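Local structure of nicotinate phosphoribosyltransferase (Porphyromonas gingivalis, 2IM5) at residues L12-A22 against L74-L85. The protein probably catalyses the ATP-dependent synthesis of nicotinate ribonucleotide from nicotinate and phosphoribosyl pyrophosphate, a step on the route to NAD. Numbering follows the deposited sequence.
Sequences LYKFTTGYAYA and LPYLPPIYIDFL
Tyr19 and Tyr81 meet where helix 12-22 crosses helix 79-85 at 108°, the two helix axes coming within 10.8 Å, with the type I turn Leu74-Leu77 alongside Leu12 to Thr16. The CB of Tyr81 points toward helix 12-22, and one ring face packs on CA and CB of Tyr19. Tyr19 CB sits over the centre of the Tyr81 ring, 3.7 Å from its centroid, a CH-pi contact. Gly18 has no side chain, and this leaves room for Tyr81 OH, which comes within 3.7 Å of Gly18 C. With CG anti to the backbone N (chi1 171°), the Tyr19 ring swings out past Tyr81 toward Pro78. The two tyrosine rings are oblique, their planes at 56°. Pro78, the N-cap residue of its helix, lays CD over one face of the Tyr19 ring, 3.6 Å from the centroid. Ile80 CG2 touches the same ring obliquely.

Phe15 continues the contact. Leu85 CD1 covers one face of its ring near the rim, while Tyr81 OH comes at the ring edge. Leu77 has CD1 4.1 Å from Phe15 CB and CD2 beside Phe15 O and Tyr19 CB. Leu12 CD1 packs 3.5 Å from Leu74 CD2 and meets the edge of the Tyr76 ring. Tyr240 and Val239 of helix 228-240 also touch Tyr19, and Val207 packs on Leu12, Leu74 and Tyr76.

Both segments belong to the N-terminal domain of the NAPRTase family. No hydrogen bond joins them, so their fit rests on apolar packing and three CH-pi contacts, from Tyr19 CB, Pro78 CD and Leu85 CD1, with Tyr81 packed against Phe15, Gly18 and Tyr19.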
ATOM      1  N   LEU A  12       3.131   5.684   3.649  1.00 17.50           N
ATOM      2  CA  LEU A  12       2.246   6.502   4.465  1.00 17.58           C
ATOM      3  C   LEU A  12       1.137   5.680   5.112  1.00 17.10           C
ATOM      4  O   LEU A  12       0.847   5.839   6.294  1.00 18.17           O
ATOM      5  CB  LEU A  12       1.612   7.598   3.607  1.00 15.18           C
ATOM      6  CG  LEU A  12       0.485   8.376   4.295  1.00 16.10           C
ATOM      7  CD1 LEU A  12       1.058   9.173   5.464  1.00 13.85           C
ATOM      8  CD2 LEU A  12      -0.198   9.304   3.290  1.00 15.95           C
ATOM      9  N   TYR A  13       0.528   4.783   4.342  1.00 17.36           N
ATOM     10  CA  TYR A  13      -0.577   3.999   4.869  1.00 17.25           C
ATOM     11  C   TYR A  13      -0.231   3.146   6.081  1.00 17.53           C
ATOM     12  O   TYR A  13      -1.120   2.774   6.845  1.00 17.71           O
ATOM     13  CB  TYR A  13      -1.214   3.150   3.757  1.00 18.85           C
ATOM     14  CG  TYR A  13      -0.467   1.890   3.369  1.00 20.90           C
ATOM     15  CD1 TYR A  13      -0.630   0.705   4.094  1.00 20.39           C
ATOM     16  CD2 TYR A  13       0.369   1.870   2.252  1.00 20.68           C
ATOM     17  CE1 TYR A  13       0.015  -0.468   3.708  1.00 20.55           C
ATOM     18  CE2 TYR A  13       1.021   0.702   1.857  1.00 22.29           C
ATOM     19  CZ  TYR A  13       0.838  -0.466   2.589  1.00 23.28           C
ATOM     20  OH  TYR A  13       1.467  -1.633   2.192  1.00 23.38           O
ATOM     21  N   LYS A  14       1.049   2.841   6.272  1.00 17.87           N
ATOM     22  CA  LYS A  14       1.451   2.048   7.427  1.00 16.69           C
ATOM     23  C   LYS A  14       1.211   2.871   8.693  1.00 18.24           C
ATOM     24  O   LYS A  14       0.771   2.339   9.717  1.00 18.56           O
ATOM     25  CB  LYS A  14       2.925   1.640   7.314  1.00 18.39           C
ATOM     26  CG  LYS A  14       3.243   0.764   6.086  1.00 20.62           C
ATOM     27  CD  LYS A  14       2.962  -0.731   6.296  1.00 20.28           C
ATOM     28  CE  LYS A  14       1.485  -1.040   6.560  1.00 21.15           C
ATOM     29  NZ  LYS A  14       1.194  -2.510   6.557  1.00 19.96           N
ATOM     30  N   PHE A  15       1.477   4.176   8.623  1.00 17.77           N
ATOM     31  CA  PHE A  15       1.263   5.047   9.778  1.00 17.76           C
ATOM     32  C   PHE A  15      -0.210   5.396   9.980  1.00 17.41           C
ATOM     33  O   PHE A  15      -0.702   5.390  11.108  1.00 20.54           O
ATOM     34  CB  PHE A  15       2.063   6.349   9.653  1.00 17.54           C
ATOM     35  CG  PHE A  15       3.548   6.166   9.751  1.00 19.71           C
ATOM     36  CD1 PHE A  15       4.102   5.333  10.711  1.00 19.32           C
ATOM     37  CD2 PHE A  15       4.400   6.852   8.897  1.00 22.92           C
ATOM     38  CE1 PHE A  15       5.483   5.186  10.822  1.00 18.24           C
ATOM     39  CE2 PHE A  15       5.786   6.708   9.003  1.00 23.37           C
ATOM     40  CZ  PHE A  15       6.324   5.871   9.972  1.00 19.62           C
ATOM     41  N   THR A  16      -0.922   5.702   8.900  1.00 15.54           N
ATOM     42  CA  THR A  16      -2.331   6.056   9.032  1.00 14.69           C
ATOM     43  C   THR A  16      -3.166   4.869   9.506  1.00 14.50           C
ATOM     44  O   THR A  16      -4.087   5.026  10.312  1.00 15.96           O
ATOM     45  CB  THR A  16      -2.917   6.612   7.703  1.00 12.82           C
ATOM     46  OG1 THR A  16      -2.788   5.631   6.664  1.00 14.63           O
ATOM     47  CG2 THR A  16      -2.178   7.877   7.292  1.00 11.62           C
ATOM     48  N   THR A  17      -2.850   3.679   9.010  1.00 14.13           N
ATOM     49  CA  THR A  17      -3.578   2.489   9.436  1.00 15.52           C
ATOM     50  C   THR A  17      -3.069   2.097  10.815  1.00 14.14           C
ATOM     51  O   THR A  17      -3.820   1.596  11.646  1.00 17.12           O
ATOM     52  CB  THR A  17      -3.362   1.327   8.462  1.00 16.18           C
ATOM     53  OG1 THR A  17      -3.615   1.792   7.134  1.00 17.87           O
ATOM     54  CG2 THR A  17      -4.313   0.168   8.779  1.00 15.88           C
ATOM     55  N   GLY A  18      -1.782   2.333  11.052  1.00 14.70           N
ATOM     56  CA  GLY A  18      -1.200   2.009  12.344  1.00 13.46           C
ATOM     57  C   GLY A  18      -1.871   2.797  13.455  1.00 12.54           C
ATOM     58  O   GLY A  18      -2.131   2.253  14.531  1.00 15.23           O
ATOM     59  N   TYR A  19      -2.152   4.075  13.214  1.00 10.81           N
ATOM     60  CA  TYR A  19      -2.815   4.892  14.231  1.00 11.51           C
ATOM     61  C   TYR A  19      -4.270   4.468  14.355  1.00 11.68           C
ATOM     62  O   TYR A  19      -4.820   4.429  15.456  1.00 13.67           O
ATOM     63  CB  TYR A  19      -2.738   6.387  13.901  1.00 10.82           C
ATOM     64  CG  TYR A  19      -3.609   7.218  14.818  1.00 11.87           C
ATOM     65  CD1 TYR A  19      -3.453   7.154  16.199  1.00 11.90           C
ATOM     66  CD2 TYR A  19      -4.646   8.002  14.310  1.00 13.94           C
ATOM     67  CE1 TYR A  19      -4.314   7.837  17.055  1.00 12.40           C
ATOM     68  CE2 TYR A  19      -5.513   8.692  15.158  1.00 12.43           C
ATOM     69  CZ  TYR A  19      -5.344   8.601  16.526  1.00 11.09           C
ATOM     70  OH  TYR A  19      -6.207   9.260  17.364  1.00 12.09           O
ATOM     71  N   ALA A  20      -4.897   4.143  13.230  1.00 11.62           N
ATOM     72  CA  ALA A  20      -6.285   3.695  13.272  1.00 12.30           C
ATOM     73  C   ALA A  20      -6.387   2.458  14.175  1.00 12.54           C
ATOM     74  O   ALA A  20      -7.318   2.351  14.973  1.00 11.35           O
ATOM     75  CB  ALA A  20      -6.793   3.379  11.871  1.00 10.44           C
ATOM     76  N   TYR A  21      -5.438   1.525  14.048  1.00 12.57           N
ATOM     77  CA  TYR A  21      -5.458   0.327  14.903  1.00 14.88           C
ATOM     78  C   TYR A  21      -5.184   0.716  16.365  1.00 15.60           C
ATOM     79  O   TYR A  21      -5.849   0.239  17.287  1.00 15.85           O
ATOM     80  CB  TYR A  21      -4.383  -0.688  14.497  1.00 13.16           C
ATOM     81  CG  TYR A  21      -4.578  -1.382  13.170  1.00 13.56           C
ATOM     82  CD1 TYR A  21      -5.800  -1.956  12.828  1.00 11.96           C
ATOM     83  CD2 TYR A  21      -3.512  -1.527  12.286  1.00 11.99           C
ATOM     84  CE1 TYR A  21      -5.953  -2.667  11.632  1.00 16.47           C
ATOM     85  CE2 TYR A  21      -3.648  -2.232  11.090  1.00 15.53           C
ATOM     86  CZ  TYR A  21      -4.867  -2.801  10.769  1.00 16.62           C
ATOM     87  OH  TYR A  21      -4.985  -3.511   9.597  1.00 17.13           O
ATOM     88  N   ALA A  22      -4.192   1.580  16.561  1.00 15.30           N
ATOM     89  CA  ALA A  22      -3.809   2.018  17.898  1.00 15.05           C
ATOM     90  C   ALA A  22      -4.956   2.701  18.639  1.00 14.59           C
ATOM     91  O   ALA A  22      -5.079   2.582  19.863  1.00 14.02           O
ATOM     92  CB  ALA A  22      -2.613   2.951  17.813  1.00 13.12           C
ATOM     93  N   LEU A  74       2.093  15.802   8.408  1.00 20.42           N
ATOM     94  CA  LEU A  74       1.096  14.741   8.584  1.00 20.22           C
ATOM     95  C   LEU A  74       0.279  15.042   9.832  1.00 20.78           C
ATOM     96  O   LEU A  74       0.219  14.229  10.767  1.00 19.00           O
ATOM     97  CB  LEU A  74       1.768  13.367   8.711  1.00 19.36           C
ATOM     98  CG  LEU A  74       2.370  12.746   7.440  1.00 18.73           C
ATOM     99  CD1 LEU A  74       3.611  13.518   7.024  1.00 17.71           C
ATOM    100  CD2 LEU A  74       2.726  11.284   7.705  1.00 18.35           C
ATOM    101  N   PRO A  75      -0.373  16.220   9.854  1.00 21.73           N
ATOM    102  CA  PRO A  75      -1.196  16.662  10.984  1.00 21.62           C
ATOM    103  C   PRO A  75      -2.361  15.749  11.339  1.00 20.27           C
ATOM    104  O   PRO A  75      -2.848  15.798  12.465  1.00 19.16           O
ATOM    105  CB  PRO A  75      -1.648  18.059  10.558  1.00 20.79           C
ATOM    106  CG  PRO A  75      -1.762  17.920   9.071  1.00 22.28           C
ATOM    107  CD  PRO A  75      -0.499  17.163   8.724  1.00 21.77           C
ATOM    108  N   TYR A  76      -2.822  14.932  10.394  1.00 19.01           N
ATOM    109  CA  TYR A  76      -3.921  14.020  10.707  1.00 18.38           C
ATOM    110  C   TYR A  76      -3.460  12.932  11.693  1.00 18.45           C
ATOM    111  O   TYR A  76      -4.279  12.180  12.226  1.00 20.24           O
ATOM    112  CB  TYR A  76      -4.513  13.406   9.431  1.00 17.66           C
ATOM    113  CG  TYR A  76      -3.508  13.170   8.338  1.00 18.88           C
ATOM    114  CD1 TYR A  76      -2.698  12.038   8.345  1.00 19.77           C
ATOM    115  CD2 TYR A  76      -3.331  14.109   7.320  1.00 20.15           C
ATOM    116  CE1 TYR A  76      -1.723  11.843   7.360  1.00 20.12           C
ATOM    117  CE2 TYR A  76      -2.358  13.927   6.331  1.00 20.29           C
ATOM    118  CZ  TYR A  76      -1.560  12.795   6.362  1.00 19.78           C
ATOM    119  OH  TYR A  76      -0.581  12.621   5.411  1.00 23.03           O
ATOM    120  N   LEU A  77      -2.152  12.842  11.928  1.00 16.86           N
ATOM    121  CA  LEU A  77      -1.630  11.892  12.914  1.00 17.44           C
ATOM    122  C   LEU A  77      -1.551  12.745  14.186  1.00 19.52           C
ATOM    123  O   LEU A  77      -0.779  13.705  14.259  1.00 17.71           O
ATOM    124  CB  LEU A  77      -0.237  11.387  12.539  1.00 16.64           C
ATOM    125  CG  LEU A  77      -0.100  10.543  11.272  1.00 18.51           C
ATOM    126  CD1 LEU A  77       1.381  10.188  11.055  1.00 21.68           C
ATOM    127  CD2 LEU A  77      -0.945   9.283  11.388  1.00 17.38           C
ATOM    128  N   PRO A  78      -2.371  12.416  15.197  1.00 19.58           N
ATOM    129  CA  PRO A  78      -2.410  13.150  16.463  1.00 20.82           C
ATOM    130  C   PRO A  78      -1.107  13.093  17.250  1.00 20.69           C
ATOM    131  O   PRO A  78      -0.270  12.219  17.029  1.00 22.03           O
ATOM    132  CB  PRO A  78      -3.558  12.475  17.230  1.00 22.05           C
ATOM    133  CG  PRO A  78      -4.353  11.774  16.174  1.00 22.09           C
ATOM    134  CD  PRO A  78      -3.297  11.276  15.231  1.00 20.18           C
ATOM    135  N   PRO A  79      -0.928  14.028  18.198  1.00 19.03           N
ATOM    136  CA  PRO A  79       0.274  14.088  19.028  1.00 19.11           C
ATOM    137  C   PRO A  79       0.555  12.776  19.769  1.00 18.47           C
ATOM    138  O   PRO A  79       1.711  12.389  19.939  1.00 20.13           O
ATOM    139  CB  PRO A  79      -0.024  15.246  19.978  1.00 18.47           C
ATOM    140  CG  PRO A  79      -0.860  16.157  19.138  1.00 18.48           C
ATOM    141  CD  PRO A  79      -1.799  15.190  18.454  1.00 19.18           C
ATOM    142  N   ILE A  80      -0.497  12.093  20.206  1.00 16.16           N
ATOM    143  CA  ILE A  80      -0.317  10.839  20.919  1.00 14.56           C
ATOM    144  C   ILE A  80       0.389   9.813  20.034  1.00 15.14           C
ATOM    145  O   ILE A  80       1.217   9.047  20.520  1.00 15.60           O
ATOM    146  CB  ILE A  80      -1.676  10.241  21.416  1.00 14.97           C
ATOM    147  CG1 ILE A  80      -1.425   8.942  22.202  1.00 14.90           C
ATOM    148  CG2 ILE A  80      -2.593   9.931  20.244  1.00 14.95           C
ATOM    149  CD1 ILE A  80      -0.624   9.148  23.493  1.00 15.28           C
ATOM    150  N   TYR A  81       0.069   9.800  18.741  1.00 14.22           N
ATOM    151  CA  TYR A  81       0.701   8.840  17.847  1.00 15.63           C
ATOM    152  C   TYR A  81       2.143   9.237  17.563  1.00 15.42           C
ATOM    153  O   TYR A  81       3.004   8.379  17.387  1.00 15.53           O
ATOM    154  CB  TYR A  81      -0.060   8.710  16.528  1.00 14.36           C
ATOM    155  CG  TYR A  81       0.361   7.481  15.762  1.00 15.95           C
ATOM    156  CD1 TYR A  81       0.144   6.204  16.289  1.00 17.24           C
ATOM    157  CD2 TYR A  81       1.003   7.587  14.526  1.00 14.88           C
ATOM    158  CE1 TYR A  81       0.557   5.064  15.605  1.00 16.78           C
ATOM    159  CE2 TYR A  81       1.416   6.459  13.835  1.00 15.50           C
ATOM    160  CZ  TYR A  81       1.189   5.200  14.379  1.00 16.63           C
ATOM    161  OH  TYR A  81       1.579   4.082  13.691  1.00 15.91           O
ATOM    162  N   ILE A  82       2.396  10.537  17.511  1.00 16.05           N
ATOM    163  CA  ILE A  82       3.744  11.015  17.276  1.00 18.01           C
ATOM    164  C   ILE A  82       4.611  10.643  18.474  1.00 17.93           C
ATOM    165  O   ILE A  82       5.776  10.296  18.307  1.00 18.83           O
ATOM    166  CB  ILE A  82       3.762  12.529  17.039  1.00 19.55           C
ATOM    167  CG1 ILE A  82       3.052  12.826  15.719  1.00 21.69           C
ATOM    168  CG2 ILE A  82       5.197  13.046  16.985  1.00 17.93           C
ATOM    169  CD1 ILE A  82       2.907  14.289  15.447  1.00 27.18           C
ATOM    170  N   ASP A  83       4.040  10.701  19.675  1.00 18.37           N
ATOM    171  CA  ASP A  83       4.784  10.313  20.875  1.00 19.16           C
ATOM    172  C   ASP A  83       5.068   8.814  20.802  1.00 19.00           C
ATOM    173  O   ASP A  83       6.145   8.360  21.181  1.00 20.27           O
ATOM    174  CB  ASP A  83       3.991  10.613  22.155  1.00 20.28           C
ATOM    175  CG  ASP A  83       4.158  12.047  22.625  1.00 23.07           C
ATOM    176  OD1 ASP A  83       5.143  12.689  22.219  1.00 25.63           O
ATOM    177  OD2 ASP A  83       3.314  12.535  23.408  1.00 24.52           O
ATOM    178  N   PHE A  84       4.096   8.047  20.317  1.00 18.36           N
ATOM    179  CA  PHE A  84       4.276   6.605  20.182  1.00 19.10           C
ATOM    180  C   PHE A  84       5.425   6.313  19.222  1.00 18.35           C
ATOM    181  O   PHE A  84       6.312   5.525  19.531  1.00 21.10           O
ATOM    182  CB  PHE A  84       2.996   5.943  19.656  1.00 17.79           C
ATOM    183  CG  PHE A  84       3.204   4.538  19.161  1.00 16.66           C
ATOM    184  CD1 PHE A  84       3.449   3.499  20.055  1.00 16.16           C
ATOM    185  CD2 PHE A  84       3.196   4.262  17.794  1.00 15.96           C
ATOM    186  CE1 PHE A  84       3.685   2.202  19.600  1.00 16.94           C
ATOM    187  CE2 PHE A  84       3.432   2.968  17.322  1.00 17.83           C
ATOM    188  CZ  PHE A  84       3.678   1.934  18.231  1.00 17.33           C
ATOM    189  N   LEU A  85       5.405   6.948  18.054  1.00 17.87           N
ATOM    190  CA  LEU A  85       6.457   6.735  17.071  1.00 18.10           C
ATOM    191  C   LEU A  85       7.811   7.203  17.600  1.00 19.69           C
ATOM    192  O   LEU A  85       8.840   6.579  17.340  1.00 21.27           O
ATOM    193  CB  LEU A  85       6.129   7.473  15.771  1.00 17.13           C
ATOM    194  CG  LEU A  85       4.934   6.962  14.953  1.00 16.98           C
ATOM    195  CD1 LEU A  85       4.782   7.818  13.700  1.00 17.07           C
ATOM    196  CD2 LEU A  85       5.136   5.488  14.570  1.00 14.95           C
TER